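Local coordinates for protein cycloalternan-forming enzyme (Listeria monocytogenes serovar 1/2a, PDB 5F7U) that is a multidomain member of glycoside hydrolase family 31, with a TIM-barrel domain, beta domains and a family 6 carbohydrate-binding module, that binds glycans at several sites, at residues V878-G890 / Y909-A922. The protein carries 1 engineered substitution. Numbering follows the deposited sequence.
Sequences VFSTEPTSVTIDG and YYYDTVQNLTYVKA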
ATOM      1  N   VAL A 878       7.132 -15.896 -26.613  1.00 18.17           N
ATOM      2  CA  VAL A 878       8.241 -14.960 -26.821  1.00 17.98           C
ATOM      3  C   VAL A 878       7.832 -13.893 -27.832  1.00 17.80           C
ATOM      4  O   VAL A 878       7.461 -14.215 -28.970  1.00 18.43           O
ATOM      5  CB  VAL A 878       9.514 -15.695 -27.322  1.00 18.55           C
ATOM      6  CG1 VAL A 878      10.716 -14.756 -27.352  1.00 18.46           C
ATOM      7  CG2 VAL A 878       9.824 -16.917 -26.469  1.00 19.02           C
ATOM      8  N   PHE A 879       7.974 -12.624 -27.438  1.00 17.23           N
ATOM      9  CA  PHE A 879       7.675 -11.479 -28.321  1.00 17.03           C
ATOM     10  C   PHE A 879       8.798 -11.392 -29.352  1.00 17.70           C
ATOM     11  O   PHE A 879       9.951 -11.127 -28.994  1.00 17.98           O
ATOM     12  CB  PHE A 879       7.580 -10.203 -27.470  1.00 16.25           C
ATOM     13  CG  PHE A 879       7.001  -8.999 -28.180  1.00 15.81           C
ATOM     14  CD1 PHE A 879       5.728  -9.034 -28.771  1.00 15.81           C
ATOM     15  CD2 PHE A 879       7.705  -7.778 -28.173  1.00 15.53           C
ATOM     16  CE1 PHE A 879       5.178  -7.888 -29.371  1.00 15.69           C
ATOM     17  CE2 PHE A 879       7.171  -6.647 -28.784  1.00 15.29           C
ATOM     18  CZ  PHE A 879       5.905  -6.692 -29.370  1.00 15.24           C
ATOM     19  N   SER A 880       8.479 -11.670 -30.617  1.00 18.02           N
ATOM     20  CA  SER A 880       9.490 -11.697 -31.691  1.00 18.57           C
ATOM     21  C   SER A 880       8.820 -11.902 -33.023  1.00 18.89           C
ATOM     22  O   SER A 880       7.634 -12.207 -33.077  1.00 18.54           O
ATOM     23  CB  SER A 880      10.493 -12.855 -31.488  1.00 19.37           C
ATOM     24  OG  SER A 880       9.913 -14.111 -31.846  1.00 20.17           O
ATOM     25  N   THR A 881       9.591 -11.766 -34.103  1.00 19.38           N
ATOM     26  CA  THR A 881       9.104 -12.212 -35.414  1.00 20.08           C
ATOM     27  C   THR A 881       9.109 -13.745 -35.468  1.00 20.99           C
ATOM     28  O   THR A 881       9.617 -14.402 -34.557  1.00 20.85           O
ATOM     29  CB  THR A 881       9.944 -11.647 -36.565  1.00 20.45           C
ATOM     30  OG1 THR A 881      11.299 -12.084 -36.406  1.00 20.62           O
ATOM     31  CG2 THR A 881       9.866 -10.126 -36.579  1.00 19.95           C
ATOM     32  N   GLU A 882       8.564 -14.302 -36.548  1.00 22.02           N
ATOM     33  CA  GLU A 882       8.434 -15.757 -36.685  1.00 22.92           C
ATOM     34  C   GLU A 882       9.777 -16.470 -36.853  1.00 22.94           C
ATOM     35  O   GLU A 882      10.514 -16.148 -37.784  1.00 23.30           O
ATOM     36  CB  GLU A 882       7.538 -16.100 -37.872  1.00 24.69           C
ATOM     37  CG  GLU A 882       7.205 -17.587 -37.954  1.00 27.00           C
ATOM     38  CD  GLU A 882       6.121 -17.903 -38.971  1.00 29.31           C
ATOM     39  OE1 GLU A 882       5.795 -17.026 -39.791  1.00 30.61           O
ATOM     40  OE2 GLU A 882       5.601 -19.038 -38.955  1.00 30.74           O
ATOM     41  N   PRO A 883      10.075 -17.469 -35.993  1.00 22.63           N
ATOM     42  CA  PRO A 883      11.318 -18.239 -36.161  1.00 23.09           C
ATOM     43  C   PRO A 883      11.376 -19.036 -37.454  1.00 23.92           C
ATOM     44  O   PRO A 883      10.331 -19.362 -38.043  1.00 24.17           O
ATOM     45  CB  PRO A 883      11.288 -19.237 -34.990  1.00 23.12           C
ATOM     46  CG  PRO A 883      10.313 -18.691 -34.022  1.00 22.46           C
ATOM     47  CD  PRO A 883       9.282 -17.971 -34.850  1.00 22.24           C
ATOM     48  N   THR A 884      12.597 -19.348 -37.875  1.00 24.14           N
ATOM     49  CA  THR A 884      12.816 -20.302 -38.960  1.00 25.07           C
ATOM     50  C   THR A 884      12.941 -21.727 -38.414  1.00 25.59           C
ATOM     51  O   THR A 884      12.674 -22.691 -39.129  1.00 26.44           O
ATOM     52  CB  THR A 884      14.053 -19.941 -39.802  1.00 25.45           C
ATOM     53  OG1 THR A 884      15.188 -19.784 -38.947  1.00 25.12           O
ATOM     54  CG2 THR A 884      13.815 -18.635 -40.552  1.00 25.29           C
ATOM     55  N   SER A 885      13.371 -21.850 -37.161  1.00 25.10           N
ATOM     56  CA  SER A 885      13.361 -23.118 -36.431  1.00 25.57           C
ATOM     57  C   SER A 885      13.446 -22.853 -34.944  1.00 24.90           C
ATOM     58  O   SER A 885      13.837 -21.758 -34.514  1.00 24.13           O
ATOM     59  CB  SER A 885      14.514 -24.029 -36.863  1.00 26.44           C
ATOM     60  OG  SER A 885      15.762 -23.483 -36.480  1.00 26.17           O
ATOM     61  N   VAL A 886      13.056 -23.855 -34.157  1.00 25.18           N
ATOM     62  CA  VAL A 886      13.207 -23.804 -32.698  1.00 24.72           C
ATOM     63  C   VAL A 886      13.823 -25.128 -32.277  1.00 25.47           C
ATOM     64  O   VAL A 886      13.390 -26.171 -32.737  1.00 25.92           O
ATOM     65  CB  VAL A 886      11.867 -23.556 -31.965  1.00 23.99           C
ATOM     66  CG1 VAL A 886      12.060 -23.528 -30.448  1.00 23.57           C
ATOM     67  CG2 VAL A 886      11.248 -22.234 -32.410  1.00 23.39           C
ATOM     68  N   THR A 887      14.833 -25.067 -31.416  1.00 25.52           N
ATOM     69  CA  THR A 887      15.449 -26.270 -30.871  1.00 26.38           C
ATOM     70  C   THR A 887      15.312 -26.318 -29.361  1.00 25.96           C
ATOM     71  O   THR A 887      15.214 -25.279 -28.690  1.00 25.05           O
ATOM     72  CB  THR A 887      16.948 -26.356 -31.210  1.00 27.18           C
ATOM     73  OG1 THR A 887      17.596 -25.185 -30.704  1.00 26.81           O
ATOM     74  CG2 THR A 887      17.172 -26.471 -32.715  1.00 27.97           C
ATOM     75  N   ILE A 888      15.288 -27.535 -28.832  1.00 26.54           N
ATOM     76  CA  ILE A 888      15.366 -27.749 -27.400  1.00 26.71           C
ATOM     77  C   ILE A 888      16.470 -28.772 -27.220  1.00 28.03           C
ATOM     78  O   ILE A 888      16.409 -29.858 -27.793  1.00 28.67           O
ATOM     79  CB  ILE A 888      14.039 -28.243 -26.785  1.00 26.34           C
ATOM     80  CG1 ILE A 888      12.909 -27.232 -27.060  1.00 25.73           C
ATOM     81  CG2 ILE A 888      14.224 -28.471 -25.285  1.00 26.13           C
ATOM     82  CD1 ILE A 888      11.560 -27.579 -26.447  1.00 25.71           C
ATOM     83  N   ASP A 889      17.489 -28.394 -26.449  1.00 28.52           N
ATOM     84  CA  ASP A 889      18.707 -29.200 -26.272  1.00 30.02           C
ATOM     85  C   ASP A 889      19.370 -29.572 -27.610  1.00 31.25           C
ATOM     86  O   ASP A 889      19.923 -30.668 -27.764  1.00 31.90           O
ATOM     87  CB  ASP A 889      18.432 -30.427 -25.366  1.00 30.87           C
ATOM     88  CG  ASP A 889      18.083 -30.031 -23.927  1.00 30.72           C
ATOM     89  OD1 ASP A 889      18.498 -28.944 -23.483  1.00 29.77           O
ATOM     90  OD2 ASP A 889      17.401 -30.826 -23.228  1.00 31.58           O
ATOM     91  N   GLY A 890      19.299 -28.647 -28.570  1.00 31.39           N
ATOM     92  CA  GLY A 890      19.883 -28.830 -29.910  1.00 32.90           C
ATOM     93  C   GLY A 890      18.993 -29.537 -30.915  1.00 33.92           C
ATOM     94  O   GLY A 890      19.284 -29.523 -32.116  1.00 34.94           O
ATOM     95  N   TYR A 909       6.475 -25.735 -31.571  1.00 26.58           N
ATOM     96  CA  TYR A 909       6.304 -24.279 -31.572  1.00 25.98           C
ATOM     97  C   TYR A 909       5.199 -23.813 -32.508  1.00 26.62           C
ATOM     98  O   TYR A 909       4.834 -24.511 -33.445  1.00 27.37           O
ATOM     99  CB  TYR A 909       7.629 -23.554 -31.835  1.00 25.33           C
ATOM    100  CG  TYR A 909       8.083 -23.503 -33.276  1.00 26.22           C
ATOM    101  CD1 TYR A 909       8.749 -24.591 -33.850  1.00 27.20           C
ATOM    102  CD2 TYR A 909       7.884 -22.345 -34.061  1.00 25.93           C
ATOM    103  CE1 TYR A 909       9.201 -24.545 -35.164  1.00 28.31           C
ATOM    104  CE2 TYR A 909       8.329 -22.293 -35.389  1.00 26.93           C
ATOM    105  CZ  TYR A 909       8.980 -23.397 -35.930  1.00 27.98           C
ATOM    106  OH  TYR A 909       9.424 -23.373 -37.233  1.00 29.23           O
ATOM    107  N   TYR A 910       4.660 -22.629 -32.225  1.00 26.54           N
ATOM    108  CA  TYR A 910       3.557 -22.052 -32.985  1.00 27.51           C
ATOM    109  C   TYR A 910       3.748 -20.547 -32.997  1.00 26.40           C
ATOM    110  O   TYR A 910       4.232 -19.986 -32.012  1.00 25.43           O
ATOM    111  CB  TYR A 910       2.220 -22.430 -32.335  1.00 29.13           C
ATOM    112  CG  TYR A 910       1.021 -21.637 -32.828  1.00 30.25           C
ATOM    113  CD1 TYR A 910       0.411 -21.939 -34.057  1.00 32.00           C
ATOM    114  CD2 TYR A 910       0.494 -20.584 -32.067  1.00 30.32           C
ATOM    115  CE1 TYR A 910      -0.689 -21.212 -34.508  1.00 33.19           C
ATOM    116  CE2 TYR A 910      -0.606 -19.848 -32.512  1.00 31.22           C
ATOM    117  CZ  TYR A 910      -1.186 -20.163 -33.728  1.00 32.89           C
ATOM    118  OH  TYR A 910      -2.271 -19.438 -34.161  1.00 34.77           O
ATOM    119  N   TYR A 911       3.348 -19.887 -34.079  1.00 26.16           N
ATOM    120  CA  TYR A 911       3.487 -18.430 -34.154  1.00 25.26           C
ATOM    121  C   TYR A 911       2.131 -17.745 -34.238  1.00 25.40           C
ATOM    122  O   TYR A 911       1.365 -17.983 -35.170  1.00 26.03           O
ATOM    123  CB  TYR A 911       4.404 -18.015 -35.321  1.00 25.44           C
ATOM    124  CG  TYR A 911       4.711 -16.535 -35.333  1.00 24.81           C
ATOM    125  CD1 TYR A 911       5.572 -15.975 -34.376  1.00 24.14           C
ATOM    126  CD2 TYR A 911       4.128 -15.679 -36.281  1.00 25.35           C
ATOM    127  CE1 TYR A 911       5.844 -14.625 -34.376  1.00 23.87           C
ATOM    128  CE2 TYR A 911       4.402 -14.308 -36.278  1.00 25.25           C
ATOM    129  CZ  TYR A 911       5.262 -13.798 -35.324  1.00 24.55           C
ATOM    130  OH  TYR A 911       5.561 -12.456 -35.297  1.00 25.25           O
ATOM    131  N   ASP A 912       1.843 -16.904 -33.243  1.00 24.63           N
ATOM    132  CA  ASP A 912       0.626 -16.108 -33.180  1.00 25.36           C
ATOM    133  C   ASP A 912       0.906 -14.808 -33.935  1.00 24.40           C
ATOM    134  O   ASP A 912       1.588 -13.927 -33.419  1.00 23.57           O
ATOM    135  CB  ASP A 912       0.289 -15.850 -31.699  1.00 26.09           C
ATOM    136  CG  ASP A 912      -0.966 -15.004 -31.479  1.00 27.73           C
ATOM    137  OD1 ASP A 912      -1.473 -14.328 -32.403  1.00 28.44           O
ATOM    138  OD2 ASP A 912      -1.452 -15.028 -30.320  1.00 29.45           O
ATOM    139  N   THR A 913       0.380 -14.693 -35.159  1.00 24.37           N
ATOM    140  CA  THR A 913       0.635 -13.503 -36.000  1.00 23.70           C
ATOM    141  C   THR A 913      -0.047 -12.211 -35.495  1.00 22.94           C
ATOM    142  O   THR A 913       0.390 -11.103 -35.831  1.00 22.28           O
ATOM    143  CB  THR A 913       0.234 -13.723 -37.476  1.00 24.81           C
ATOM    144  OG1 THR A 913      -1.189 -13.794 -37.577  1.00 25.77           O
ATOM    145  CG2 THR A 913       0.836 -15.013 -38.025  1.00 25.59           C
ATOM    146  N   VAL A 914      -1.118 -12.357 -34.709  1.00 22.80           N
ATOM    147  CA  VAL A 914      -1.888 -11.202 -34.205  1.00 22.41           C
ATOM    148  C   VAL A 914      -1.122 -10.509 -33.084  1.00 21.37           C
ATOM    149  O   VAL A 914      -1.057  -9.278 -33.041  1.00 21.07           O
ATOM    150  CB  VAL A 914      -3.309 -11.610 -33.734  1.00 23.43           C
ATOM    151  CG1 VAL A 914      -4.029 -10.461 -33.023  1.00 23.50           C
ATOM    152  CG2 VAL A 914      -4.131 -12.056 -34.933  1.00 24.61           C
ATOM    153  N   GLN A 915      -0.517 -11.324 -32.226  1.00 20.67           N
ATOM    154  CA  GLN A 915       0.201 -10.866 -31.028  1.00 19.94           C
ATOM    155  C   GLN A 915       1.704 -10.761 -31.242  1.00 19.05           C
ATOM    156  O   GLN A 915       2.405 -10.200 -30.391  1.00 18.63           O
ATOM    157  CB  GLN A 915      -0.077 -11.822 -29.860  1.00 20.23           C
ATOM    158  CG  GLN A 915      -1.542 -11.850 -29.396  1.00 21.20           C
ATOM    159  CD  GLN A 915      -1.939 -10.600 -28.624  1.00 21.26           C
ATOM    160  OE1 GLN A 915      -1.111  -9.992 -27.952  1.00 21.11           O
ATOM    161  NE2 GLN A 915      -3.209 -10.223 -28.704  1.00 21.95           N
ATOM    162  N   ASN A 916       2.193 -11.299 -32.368  1.00 19.02           N
ATOM    163  CA  ASN A 916       3.626 -11.443 -32.623  1.00 18.59           C
ATOM    164  C   ASN A 916       4.343 -12.180 -31.495  1.00 17.86           C
ATOM    165  O   ASN A 916       5.350 -11.726 -30.948  1.00 17.26           O
ATOM    166  CB  ASN A 916       4.262 -10.085 -32.955  1.00 18.76           C
ATOM    167  CG  ASN A 916       3.705  -9.485 -34.229  1.00 19.27           C
ATOM    168  OD1 ASN A 916       3.752 -10.108 -35.303  1.00 20.10           O
ATOM    169  ND2 ASN A 916       3.180  -8.267 -34.124  1.00 19.80           N
ATOM    170  N   LEU A 917       3.761 -13.313 -31.110  1.00 17.93           N
ATOM    171  CA  LEU A 917       4.340 -14.161 -30.079  1.00 17.77           C
ATOM    172  C   LEU A 917       4.655 -15.532 -30.635  1.00 18.24           C
ATOM    173  O   LEU A 917       3.806 -16.143 -31.281  1.00 18.82           O
ATOM    174  CB  LEU A 917       3.364 -14.332 -28.915  1.00 17.59           C
ATOM    175  CG  LEU A 917       3.011 -13.078 -28.105  1.00 17.36           C
ATOM    176  CD1 LEU A 917       1.875 -13.422 -27.162  1.00 17.92           C
ATOM    177  CD2 LEU A 917       4.219 -12.592 -27.316  1.00 16.90           C
ATOM    178  N   THR A 918       5.880 -15.990 -30.371  1.00 18.41           N
ATOM    179  CA  THR A 918       6.270 -17.374 -30.630  1.00 19.12           C
ATOM    180  C   THR A 918       5.976 -18.258 -29.413  1.00 19.37           C
ATOM    181  O   THR A 918       6.544 -18.052 -28.338  1.00 19.08           O
ATOM    182  CB  THR A 918       7.756 -17.498 -30.988  1.00 19.33           C
ATOM    183  OG1 THR A 918       8.061 -16.606 -32.071  1.00 19.26           O
ATOM    184  CG2 THR A 918       8.057 -18.934 -31.436  1.00 20.00           C
ATOM    185  N   TYR A 919       5.126 -19.264 -29.603  1.00 20.05           N
ATOM    186  CA  TYR A 919       4.845 -20.223 -28.533  1.00 20.46           C
ATOM    187  C   TYR A 919       5.836 -21.367 -28.648  1.00 20.81           C
ATOM    188  O   TYR A 919       6.042 -21.872 -29.752  1.00 21.30           O
ATOM    189  CB  TYR A 919       3.437 -20.824 -28.652  1.00 21.37           C
ATOM    190  CG  TYR A 919       2.226 -19.898 -28.534  1.00 21.44           C
ATOM    191  CD1 TYR A 919       2.323 -18.511 -28.715  1.00 20.79           C
ATOM    192  CD2 TYR A 919       0.958 -20.443 -28.333  1.00 22.37           C
ATOM    193  CE1 TYR A 919       1.202 -17.696 -28.643  1.00 20.98           C
ATOM    194  CE2 TYR A 919      -0.172 -19.635 -28.275  1.00 22.58           C
ATOM    195  CZ  TYR A 919      -0.042 -18.268 -28.431  1.00 22.00           C
ATOM    196  OH  TYR A 919      -1.152 -17.468 -28.379  1.00 22.31           O
ATOM    197  N   VAL A 920       6.439 -21.776 -27.527  1.00 20.63           N
ATOM    198  CA  VAL A 920       7.346 -22.945 -27.511  1.00 21.05           C
ATOM    199  C   VAL A 920       6.946 -23.870 -26.358  1.00 21.59           C
ATOM    200  O   VAL A 920       6.990 -23.462 -25.193  1.00 21.28           O
ATOM    201  CB  VAL A 920       8.841 -22.546 -27.371  1.00 20.70           C
ATOM    202  CG1 VAL A 920       9.743 -23.784 -27.379  1.00 21.21           C
ATOM    203  CG2 VAL A 920       9.272 -21.597 -28.490  1.00 20.45           C
ATOM    204  N   LYS A 921       6.541 -25.094 -26.689  1.00 22.11           N
ATOM    205  CA  LYS A 921       6.187 -26.083 -25.681  1.00 22.97           C
ATOM    206  C   LYS A 921       7.373 -26.993 -25.393  1.00 23.47           C
ATOM    207  O   LYS A 921       7.917 -27.611 -26.313  1.00 24.17           O
ATOM    208  CB  LYS A 921       4.984 -26.916 -26.132  1.00 23.73           C
ATOM    209  CG  LYS A 921       4.490 -27.919 -25.096  1.00 24.52           C
ATOM    210  CD  LYS A 921       3.270 -28.663 -25.620  1.00 25.55           C
ATOM    211  CE  LYS A 921       2.002 -27.826 -25.549  1.00 25.53           C
ATOM    212  NZ  LYS A 921       0.789 -28.647 -25.859  1.00 26.83           N
ATOM    213  N   ALA A 922       7.755 -27.058 -24.119  1.00 23.47           N
ATOM    214  CA  ALA A 922       8.783 -27.988 -23.629  1.00 23.87           C
ATOM    215  C   ALA A 922       8.117 -28.966 -22.680  1.00 24.78           C
ATOM    216  O   ALA A 922       7.283 -28.579 -21.869  1.00 24.69           O
ATOM    217  CB  ALA A 922       9.896 -27.240 -22.904  1.00 23.30           C
TER
HETATM  218  O   HOH W   1       6.939 -12.476 -38.230  1.00 25.92           O
HETATM  219  O   HOH W   2       8.559 -21.416 -38.734  1.00 30.59           O
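V878 and T918 form a hydrogen-bonded antiparallel pair, V878 N reaching T918 O and T918 N reaching V878 O, both at 2.8 Å. The contact is a worked example of a beta sandwich in which one chain segment serves both layers: after pairing with strand 917-922, the chain leaves that sheet through 880-884 and enters the other as strand 885-888. The axes of strands 885-888 and 917-922 come within 9.1 Å, their N-to-C directions 26° apart, with V886, I888, V920 and A922 packed in between. Before the chain departs, S880 N still bonds to N916 O, at the G1 beta bulge closing the 909-922 hairpin.

Side chains clasp the crossover. S880 OG accepts from T918 OG1 (3.1 Å) and donates to T881 O, tying the loop to strand 917-922. P883 CG meets T918 CG2 tip to tip at a tight 3.4 Å. E882 CG, anti to the backbone N (chi1 -172°), carries the extended chain obliquely across Y911; its carboxylate, nearly parallel to the ring, continues to a salt bridge with K895. E882 CB sits over the ring centre, 3.7 Å from the centroid. On Y909, V886 CG2 covers one face off-centre, while water 2 links Y909 OH to P883 O.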